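Local coordinates for gamma-glutamyl phosphate reductase (Thermotoga maritima, PDB 1O20), which probably catalyses the NADPH-dependent reduction of L-glutamyl 5-phosphate to the semialdehyde of L-glutamate, the second step in making proline from glutamate, at residues 58-63 and 163-168; 155-160 and 188-193; 352-357 and 374-379. All coordinates share one frame; numbering follows the deposited sequence.

Contact 1 of 3, residues 58-63 and 163-168; sequences EANRID and LNSNKA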
loop_
_atom_site.group_PDB
_atom_site.type_symbol
_atom_site.label_atom_id
_atom_site.label_comp_id
_atom_site.label_asym_id
_atom_site.label_seq_id
_atom_site.Cartn_x
_atom_site.Cartn_y
_atom_site.Cartn_z
ATOM N N GLU A 58 -24.922 4.958 12.425
ATOM C CA GLU A 58 -26.139 5.516 11.812
ATOM C C GLU A 58 -25.853 6.132 10.445
ATOM O O GLU A 58 -26.609 5.951 9.510
ATOM C CB GLU A 58 -26.801 6.573 12.718
ATOM C CG GLU A 58 -27.887 7.417 12.046
ATOM C CD GLU A 58 -29.121 6.615 11.580
ATOM O OE1 GLU A 58 -29.922 7.197 10.810
ATOM O OE2 GLU A 58 -29.292 5.406 11.943
ATOM N N ALA A 59 -24.768 6.874 10.346
ATOM C CA ALA A 59 -24.299 7.370 9.067
ATOM C C ALA A 59 -24.002 6.215 8.093
ATOM O O ALA A 59 -24.405 6.241 6.904
ATOM C CB ALA A 59 -23.054 8.213 9.284
ATOM N N ASN A 60 -23.342 5.178 8.611
ATOM C CA ASN A 60 -23.008 4.039 7.785
ATOM C C ASN A 60 -24.245 3.240 7.368
ATOM O O ASN A 60 -24.258 2.638 6.292
ATOM C CB ASN A 60 -22.018 3.133 8.491
ATOM C CG ASN A 60 -21.544 2.030 7.607
ATOM O OD1 ASN A 60 -22.032 0.916 7.702
ATOM N ND2 ASN A 60 -20.587 2.329 6.720
ATOM N N ARG A 61 -25.281 3.257 8.193
ATOM C CA ARG A 61 -26.527 2.543 7.863
ATOM C C ARG A 61 -27.126 3.198 6.623
ATOM O O ARG A 61 -27.671 2.496 5.771
ATOM C CB ARG A 61 -27.518 2.635 8.990
ATOM C CG ARG A 61 -28.880 1.957 8.755
ATOM C CD ARG A 61 -29.920 2.413 9.771
ATOM N NE ARG A 61 -30.229 3.830 9.554
ATOM C CZ ARG A 61 -31.219 4.284 8.789
ATOM N NH1 ARG A 61 -32.050 3.426 8.181
ATOM N NH2 ARG A 61 -31.397 5.604 8.648
ATOM N N ILE A 62 -26.987 4.531 6.504
ATOM C CA ILE A 62 -27.484 5.227 5.323
ATOM C C ILE A 62 -26.699 4.846 4.081
ATOM O O ILE A 62 -27.294 4.487 3.085
ATOM C CB ILE A 62 -27.498 6.745 5.527
ATOM C CG1 ILE A 62 -28.564 7.111 6.579
ATOM C CG2 ILE A 62 -27.741 7.462 4.197
ATOM C CD1 ILE A 62 -28.410 8.541 7.093
ATOM N N ASP A 63 -25.367 4.884 4.146
ATOM C CA ASP A 63 -24.536 4.478 3.021
ATOM C C ASP A 63 -24.862 3.037 2.538
ATOM O O ASP A 63 -24.985 2.758 1.317
ATOM C CB ASP A 63 -23.061 4.548 3.399
ATOM C CG ASP A 63 -22.550 5.968 3.585
ATOM O OD1 ASP A 63 -23.182 6.936 3.097
ATOM O OD2 ASP A 63 -21.499 6.204 4.241
ATOM N N LEU A 163 -19.718 8.502 1.825
ATOM C CA LEU A 163 -19.756 9.904 2.204
ATOM C C LEU A 163 -20.335 10.162 3.588
ATOM O O LEU A 163 -19.792 10.949 4.346
ATOM C CB LEU A 163 -20.555 10.708 1.179
ATOM C CG LEU A 163 -20.688 12.196 1.508
ATOM C CD1 LEU A 163 -19.311 12.853 1.528
ATOM C CD2 LEU A 163 -21.599 12.853 0.495
ATOM N N ASN A 164 -21.455 9.541 3.923
ATOM C CA ASN A 164 -22.018 9.789 5.252
ATOM C C ASN A 164 -21.102 9.234 6.351
ATOM O O ASN A 164 -20.863 9.902 7.356
ATOM C CB ASN A 164 -23.422 9.208 5.380
ATOM C CG ASN A 164 -24.390 9.781 4.339
ATOM O OD1 ASN A 164 -24.939 10.822 4.535
ATOM N ND2 ASN A 164 -24.541 9.092 3.213
ATOM N N SER A 165 -20.576 8.036 6.125
ATOM C CA SER A 165 -19.684 7.383 7.068
ATOM C C SER A 165 -18.457 8.262 7.290
ATOM O O SER A 165 -18.038 8.516 8.434
ATOM C CB SER A 165 -19.260 6.014 6.541
ATOM O OG SER A 165 -20.380 5.136 6.434
ATOM N N ASN A 166 -17.875 8.737 6.195
ATOM C CA ASN A 166 -16.648 9.491 6.282
ATOM C C ASN A 166 -16.841 10.842 6.935
ATOM O O ASN A 166 -15.964 11.295 7.683
ATOM C CB ASN A 166 -15.976 9.622 4.924
ATOM C CG ASN A 166 -15.386 8.301 4.432
ATOM O OD1 ASN A 166 -15.057 7.414 5.229
ATOM N ND2 ASN A 166 -15.240 8.177 3.127
ATOM N N LYS A 167 -17.979 11.462 6.712
ATOM C CA LYS A 167 -18.269 12.699 7.419
ATOM C C LYS A 167 -18.276 12.495 8.913
ATOM O O LYS A 167 -17.706 13.289 9.630
ATOM C CB LYS A 167 -19.629 13.255 7.060
ATOM C CG LYS A 167 -19.668 14.087 5.823
ATOM C CD LYS A 167 -21.028 14.779 5.718
ATOM C CE LYS A 167 -21.618 14.675 4.343
ATOM N NZ LYS A 167 -23.023 15.190 4.347
ATOM N N ALA A 168 -19.009 11.474 9.366
ATOM C CA ALA A 168 -19.134 11.202 10.767
ATOM C C ALA A 168 -17.781 10.857 11.398
ATOM O O ALA A 168 -17.492 11.289 12.518
ATOM C CB ALA A 168 -20.145 10.058 10.995
#

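Contact 2 of 3, residues 155-160 and 188-193; sequences LLRGGS and EFIENT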
loop_
_atom_site.group_PDB
_atom_site.type_symbol
_atom_site.label_atom_id
_atom_site.label_comp_id
_atom_site.label_asym_id
_atom_site.label_seq_id
_atom_site.Cartn_x
_atom_site.Cartn_y
_atom_site.Cartn_z
ATOM N N LEU A 155 -5.620 15.987 3.537
ATOM C CA LEU A 155 -6.812 16.341 2.811
ATOM C C LEU A 155 -7.421 15.065 2.245
ATOM O O LEU A 155 -6.847 14.414 1.430
ATOM C CB LEU A 155 -6.460 17.298 1.681
ATOM C CG LEU A 155 -7.648 17.789 0.863
ATOM C CD1 LEU A 155 -8.686 18.496 1.743
ATOM C CD2 LEU A 155 -7.195 18.726 -0.218
ATOM N N LEU A 156 -8.598 14.732 2.720
ATOM C CA LEU A 156 -9.276 13.483 2.410
ATOM C C LEU A 156 -10.349 13.717 1.360
ATOM O O LEU A 156 -11.191 14.610 1.508
ATOM C CB LEU A 156 -9.943 12.943 3.682
ATOM C CG LEU A 156 -8.965 12.591 4.811
ATOM C CD1 LEU A 156 -9.667 12.627 6.117
ATOM C CD2 LEU A 156 -8.326 11.233 4.560
ATOM N N ARG A 157 -10.305 12.922 0.313
ATOM C CA ARG A 157 -11.409 12.781 -0.636
ATOM C C ARG A 157 -11.739 11.281 -0.859
ATOM O O ARG A 157 -11.039 10.543 -1.547
ATOM C CB ARG A 157 -11.087 13.522 -1.940
ATOM C CG ARG A 157 -12.210 13.553 -2.968
ATOM C CD ARG A 157 -12.094 12.375 -3.933
ATOM N NE ARG A 157 -13.277 12.143 -4.716
ATOM C CZ ARG A 157 -13.646 10.949 -5.145
ATOM N NH1 ARG A 157 -12.953 9.836 -4.844
ATOM N NH2 ARG A 157 -14.742 10.860 -5.846
ATOM N N GLY A 158 -12.775 10.811 -0.185
ATOM C CA GLY A 158 -13.232 9.454 -0.392
ATOM C C GLY A 158 -14.385 9.343 -1.405
ATOM O O GLY A 158 -14.806 10.307 -2.021
ATOM N N GLY A 159 -14.952 8.151 -1.496
ATOM C CA GLY A 159 -15.987 7.835 -2.477
ATOM C C GLY A 159 -17.348 8.350 -2.077
ATOM O O GLY A 159 -17.656 8.521 -0.901
ATOM N N SER A 160 -18.195 8.561 -3.065
ATOM C CA SER A 160 -19.519 9.046 -2.806
ATOM C C SER A 160 -20.331 7.965 -2.047
ATOM O O SER A 160 -21.265 8.279 -1.315
ATOM C CB SER A 160 -20.176 9.483 -4.130
ATOM O OG SER A 160 -20.711 8.377 -4.841
ATOM N N GLU A 188 -8.874 17.787 6.826
ATOM C CA GLU A 188 -9.981 18.347 6.097
ATOM C C GLU A 188 -10.480 17.275 5.155
ATOM O O GLU A 188 -9.714 16.430 4.717
ATOM C CB GLU A 188 -9.557 19.588 5.320
ATOM C CG GLU A 188 -9.111 20.755 6.178
ATOM C CD GLU A 188 -10.265 21.516 6.835
ATOM O OE1 GLU A 188 -11.447 21.400 6.401
ATOM O OE2 GLU A 188 -9.990 22.209 7.827
ATOM N N PHE A 189 -11.766 17.350 4.814
ATOM C CA PHE A 189 -12.459 16.287 4.097
ATOM C C PHE A 189 -13.375 16.887 3.035
ATOM O O PHE A 189 -14.234 17.718 3.327
ATOM C CB PHE A 189 -13.236 15.403 5.073
ATOM C CG PHE A 189 -14.166 14.421 4.402
ATOM C CD1 PHE A 189 -13.674 13.288 3.823
ATOM C CD2 PHE A 189 -15.533 14.649 4.364
ATOM C CE1 PHE A 189 -14.532 12.369 3.219
ATOM C CE2 PHE A 189 -16.398 13.741 3.757
ATOM C CZ PHE A 189 -15.895 12.601 3.194
ATOM N N ILE A 190 -13.153 16.491 1.796
ATOM C CA ILE A 190 -13.901 17.030 0.657
ATOM C C ILE A 190 -15.261 16.290 0.600
ATOM O O ILE A 190 -15.278 15.089 0.401
ATOM C CB ILE A 190 -13.128 16.774 -0.666
ATOM C CG1 ILE A 190 -11.767 17.468 -0.692
ATOM C CG2 ILE A 190 -13.958 17.156 -1.874
ATOM C CD1 ILE A 190 -11.792 18.918 -0.402
ATOM N N GLU A 191 -16.361 17.014 0.778
ATOM C CA GLU A 191 -17.712 16.456 0.726
ATOM C C GLU A 191 -18.305 16.395 -0.681
ATOM O O GLU A 191 -19.197 15.602 -0.941
ATOM C CB GLU A 191 -18.658 17.265 1.618
ATOM C CG GLU A 191 -18.151 17.361 3.061
ATOM C CD GLU A 191 -19.180 17.901 4.049
ATOM O OE1 GLU A 191 -20.280 18.235 3.628
ATOM O OE2 GLU A 191 -18.858 18.018 5.248
ATOM N N ASN A 192 -17.817 17.247 -1.578
ATOM C CA ASN A 192 -18.195 17.177 -2.989
ATOM C C ASN A 192 -17.546 15.938 -3.602
ATOM O O ASN A 192 -16.340 15.836 -3.771
ATOM C CB ASN A 192 -17.770 18.488 -3.671
ATOM C CG ASN A 192 -18.191 18.591 -5.119
ATOM O OD1 ASN A 192 -18.254 17.607 -5.826
ATOM N ND2 ASN A 192 -18.453 19.819 -5.575
ATOM N N THR A 193 -18.379 14.985 -3.951
ATOM C CA THR A 193 -17.913 13.715 -4.519
ATOM C C THR A 193 -17.336 13.829 -5.931
ATOM O O THR A 193 -16.523 12.992 -6.337
ATOM C CB THR A 193 -19.078 12.686 -4.608
ATOM O OG1 THR A 193 -19.038 12.059 -5.890
ATOM C CG2 THR A 193 -20.514 13.347 -4.602
HETATM O O HOH W 1 -14.398 14.782 -5.434
HETATM O O HOH W 2 -15.299 12.580 0.047
#

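Contact 3 of 3, residues 352-357 and 374-379; sequences ESILTE and VYVNAS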
loop_
_atom_site.group_PDB
_atom_site.type_symbol
_atom_site.label_atom_id
_atom_site.label_comp_id
_atom_site.label_asym_id
_atom_site.label_seq_id
_atom_site.Cartn_x
_atom_site.Cartn_y
_atom_site.Cartn_z
ATOM N N GLU A 352 8.122 -10.816 -6.514
ATOM C CA GLU A 352 8.624 -11.928 -7.329
ATOM C C GLU A 352 9.388 -12.891 -6.429
ATOM O O GLU A 352 10.140 -12.457 -5.556
ATOM C CB GLU A 352 9.538 -11.403 -8.455
ATOM C CG GLU A 352 8.962 -10.261 -9.269
ATOM C CD GLU A 352 7.735 -10.623 -10.110
ATOM O OE1 GLU A 352 7.379 -11.816 -10.170
ATOM O OE2 GLU A 352 7.108 -9.703 -10.689
ATOM N N SER A 353 9.219 -14.188 -6.664
ATOM C CA SER A 353 9.807 -15.225 -5.829
ATOM C C SER A 353 10.474 -16.365 -6.604
ATOM O O SER A 353 9.982 -16.817 -7.661
ATOM C CB SER A 353 8.753 -15.813 -4.921
ATOM O OG SER A 353 9.356 -16.767 -4.034
ATOM N N ILE A 354 11.593 -16.833 -6.066
ATOM C CA ILE A 354 12.221 -18.039 -6.568
ATOM C C ILE A 354 12.222 -19.075 -5.498
ATOM O O ILE A 354 12.628 -18.819 -4.391
ATOM C CB ILE A 354 13.662 -17.800 -7.101
ATOM C CG1 ILE A 354 14.298 -19.128 -7.572
ATOM C CG2 ILE A 354 14.563 -17.175 -6.062
ATOM C CD1 ILE A 354 15.578 -18.907 -8.424
ATOM N N LEU A 355 11.817 -20.271 -5.864
ATOM C CA LEU A 355 11.923 -21.408 -4.982
ATOM C C LEU A 355 13.081 -22.259 -5.502
ATOM O O LEU A 355 13.023 -22.796 -6.598
ATOM C CB LEU A 355 10.597 -22.194 -4.942
ATOM C CG LEU A 355 9.332 -21.367 -4.684
ATOM C CD1 LEU A 355 8.100 -22.293 -4.544
ATOM C CD2 LEU A 355 9.429 -20.408 -3.478
ATOM N N THR A 356 14.123 -22.405 -4.687
ATOM C CA THR A 356 15.338 -23.129 -5.116
ATOM C C THR A 356 16.211 -23.556 -3.934
ATOM O O THR A 356 16.080 -23.032 -2.839
ATOM C CB THR A 356 16.137 -22.260 -6.136
ATOM O OG1 THR A 356 17.233 -22.989 -6.729
ATOM C CG2 THR A 356 16.747 -21.033 -5.478
ATOM N N GLU A 357 17.063 -24.553 -4.175
ATOM C CA GLU A 357 18.150 -24.875 -3.262
ATOM C C GLU A 357 19.527 -24.524 -3.806
ATOM O O GLU A 357 20.560 -24.920 -3.243
ATOM C CB GLU A 357 18.055 -26.350 -2.906
ATOM C CG GLU A 357 16.851 -26.627 -2.021
ATOM C CD GLU A 357 16.950 -25.920 -0.658
ATOM O OE1 GLU A 357 18.024 -26.028 0.032
ATOM O OE2 GLU A 357 15.962 -25.233 -0.277
ATOM N N VAL A 374 11.666 -9.043 -3.612
ATOM C CA VAL A 374 12.182 -10.233 -4.273
ATOM C C VAL A 374 12.530 -11.296 -3.214
ATOM O O VAL A 374 13.258 -11.035 -2.253
ATOM C CB VAL A 374 13.383 -9.895 -5.112
ATOM C CG1 VAL A 374 13.794 -11.081 -6.013
ATOM C CG2 VAL A 374 13.074 -8.687 -5.962
ATOM N N TYR A 375 11.931 -12.472 -3.364
ATOM C CA TYR A 375 11.972 -13.528 -2.365
ATOM C C TYR A 375 12.746 -14.736 -2.842
ATOM O O TYR A 375 12.675 -15.086 -4.010
ATOM C CB TYR A 375 10.585 -14.016 -2.064
ATOM C CG TYR A 375 9.660 -12.977 -1.477
ATOM C CD1 TYR A 375 9.524 -12.868 -0.111
ATOM C CD2 TYR A 375 8.985 -12.057 -2.288
ATOM C CE1 TYR A 375 8.712 -11.930 0.462
ATOM C CE2 TYR A 375 8.161 -11.096 -1.721
ATOM C CZ TYR A 375 8.031 -11.067 -0.327
ATOM O OH TYR A 375 7.241 -10.147 0.295
ATOM N N VAL A 376 13.457 -15.355 -1.905
ATOM C CA VAL A 376 13.945 -16.718 -2.047
ATOM C C VAL A 376 13.231 -17.593 -1.034
ATOM O O VAL A 376 13.245 -17.340 0.166
ATOM C CB VAL A 376 15.465 -16.832 -1.834
ATOM C CG1 VAL A 376 15.931 -18.277 -2.092
ATOM C CG2 VAL A 376 16.154 -15.878 -2.740
ATOM N N ASN A 377 12.582 -18.609 -1.533
ATOM C CA ASN A 377 11.945 -19.659 -0.689
ATOM C C ASN A 377 10.984 -19.043 0.308
ATOM O O ASN A 377 11.045 -19.284 1.518
ATOM C CB ASN A 377 12.998 -20.538 -0.011
ATOM C CG ASN A 377 13.828 -21.302 -1.027
ATOM O OD1 ASN A 377 13.509 -21.287 -2.217
ATOM N ND2 ASN A 377 14.844 -22.013 -0.566
ATOM N N ALA A 378 10.079 -18.235 -0.242
ATOM C CA ALA A 378 9.081 -17.543 0.580
ATOM C C ALA A 378 7.912 -17.048 -0.264
ATOM O O ALA A 378 8.058 -16.742 -1.428
ATOM C CB ALA A 378 9.776 -16.383 1.312
ATOM N N SER A 379 6.743 -17.000 0.350
ATOM C CA SER A 379 5.516 -16.549 -0.264
ATOM C C SER A 379 5.577 -15.064 -0.572
ATOM O O SER A 379 6.181 -14.279 0.195
ATOM C CB SER A 379 4.349 -16.828 0.676
ATOM O OG SER A 379 3.108 -16.443 0.119
HETATM O O HOH W 3 15.620 -23.384 1.896
#

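Contact 1 of 3, residues 58-63 and 163-168
The carboxylate of Asp-63 and the side-chain amide of Asn-164 are the flat groups that meet here, their planes 44° apart. At the amide edge, Asn-164 ND2 donates exactly in its own plane to Asp-63 OD1 at 2.6 Å, arriving almost in line with the C-O bond; the backbone Asn-164 N uses the syn lone pair of the same oxygen. Asp-63 OD2 is approached from one face of the carboxylate by two donors, Ser-165 N at 2.8 Å on the syn side and Ser-165 OG at 2.7 Å on the anti side; OG can join N there because it stands beside it, anti to the carbonyl carbon (chi1 -64°). Four bonds thus grip the group. Two come from backbone N-H groups in the first turn of helix 163-177, whose dipole would be expected to favour the ionised acid. The Ser-165 hydroxyl also accepts from Asn-60 ND2 at 2.8 Å. Ile-62 CG2 lies 3.7 Å from Asn-164 ND2. Farther along, Ala-59 CB meets Ala-168 CB at 3.8 Å, a small-residue contact consistent with the 7.4 Å separation of the axes. The helices run nearly antiparallel, at 164°. The Asn-60 amide also donates to Leu-80 O at the end of helix 74-80 and accepts from Leu-82 N just beyond it, while Leu-163, Asn-166 and Lys-167 touch Phe-189 on strand 187-189. Helix 163-177 therefore lies between helix 53-69 and the sheet.

Contact 2 of 3, residues 155-160 and 188-193
Leu-155 and Leu-156 pair in parallel with Glu-188 and Phe-189, and the end-to-end directions of the two segments differ by 28°. Leu-156 supplies both backbone bonds: its N donates to Glu-188 O at 2.8 Å, and its O accepts from Ile-190 N at 2.7 Å, the donor lying almost on the carbonyl axis (177°). Phe-189 CA adds a CH...O contact to Leu-156 O at 3.3 Å. On one face of the sheet Leu-156 CB reaches the edge of the Phe-189 ring, 3.7 Å from CD1 and in the ring plane; Val-170 of helix 163-177 touches both side chains. The other face carries Leu-155 and Glu-188 and meets helix 15-30, Lys-19 touching both side chains. There Leu-155 CD1 also meets Ile-190 CD1 at 3.8 Å. The end of Glu-188 leads away from Leu-155, and its carboxylate forms a salt bridge with Arg-174 of helix 163-177. Beyond the paired residues Arg-157 continues the join. Its chain bends at chi2 (-92°) and crosses Ile-190 at about a right angle, CB to CB 4.0 Å. The guanidinium then meets two partners at its edge, both in plane: NH2 donates to Thr-193 O at 2.8 Å, and NE to a water at 3.0 Å that in turn donates to Asn-192 O. This is a beta-alpha-beta unit, strand 154-157, helix 163-177 and strand 187-189, in a four-stranded parallel sheet consistent with the Rossmann-like cofactor-binding domain of aldehyde dehydrogenases.

Contact 3 of 3, residues 352-357 and 374-379
Strands 351-355 and 373-376, joined through helix 359-368, form a beta-alpha-beta unit at one edge of the larger parallel sheet, and Glu-352, Ser-353 and Ile-354 pair here with Val-374, Tyr-375 and Val-376. The strand axes lie 4.6 Å apart and run parallel with 15° between their directions. Tyr-375 N donates to Glu-352 O at 2.8 Å, Ile-354 N to Tyr-375 O, and Asn-377 N to Ile-354 O. Ile-354 CG2 and Val-376 CG2 lie side by side at 3.9 Å, on the face touched by helix 359-368. On the opposite face, that of Ser-353 and Tyr-375, Ser-353 OG, anti to its backbone N (chi1 -176°), donates to Ala-378 O at 2.9 Å, and the Tyr-375 ring turns an edge to the backbone Glu-352 O, 3.5 Å from CD2. Past Val-376 the backbone turns at Asn-377, whose amide takes over the pairing: OD1 accepts in plane, on a lone pair, from Thr-356 N at 2.8 Å, and ND2 donates to Thr-356 O, also at 2.8 Å. A water accepts from ND2 and donates to Glu-357 OE2. This pairing would disfavour flipping the amide, and the Asn-377 side chain continues the hydrogen bonding past the last bridged pair.

From the N terminus, helix 53-69 contributes the first half of contact 1, which closes about a hundred residues later on helix 163-177. Before that closure the chain has entered contact 2 through strand 154-157; it completes contact 2 on strand 187-189, so the two cross. They also touch in space: Leu-163 CD1 lies 3.7 Å from Glu-191 O, and the centres are about 13 Å apart. The helix that connects the two strands of contact 2 is thus the same one that receives helix 53-69. Contact 3 follows in series, a short local closure at the edge of the seven-stranded sheet, its centre about 43 Å from that of contact 1 and about 41 Å from that of contact 2, across the chain's centre.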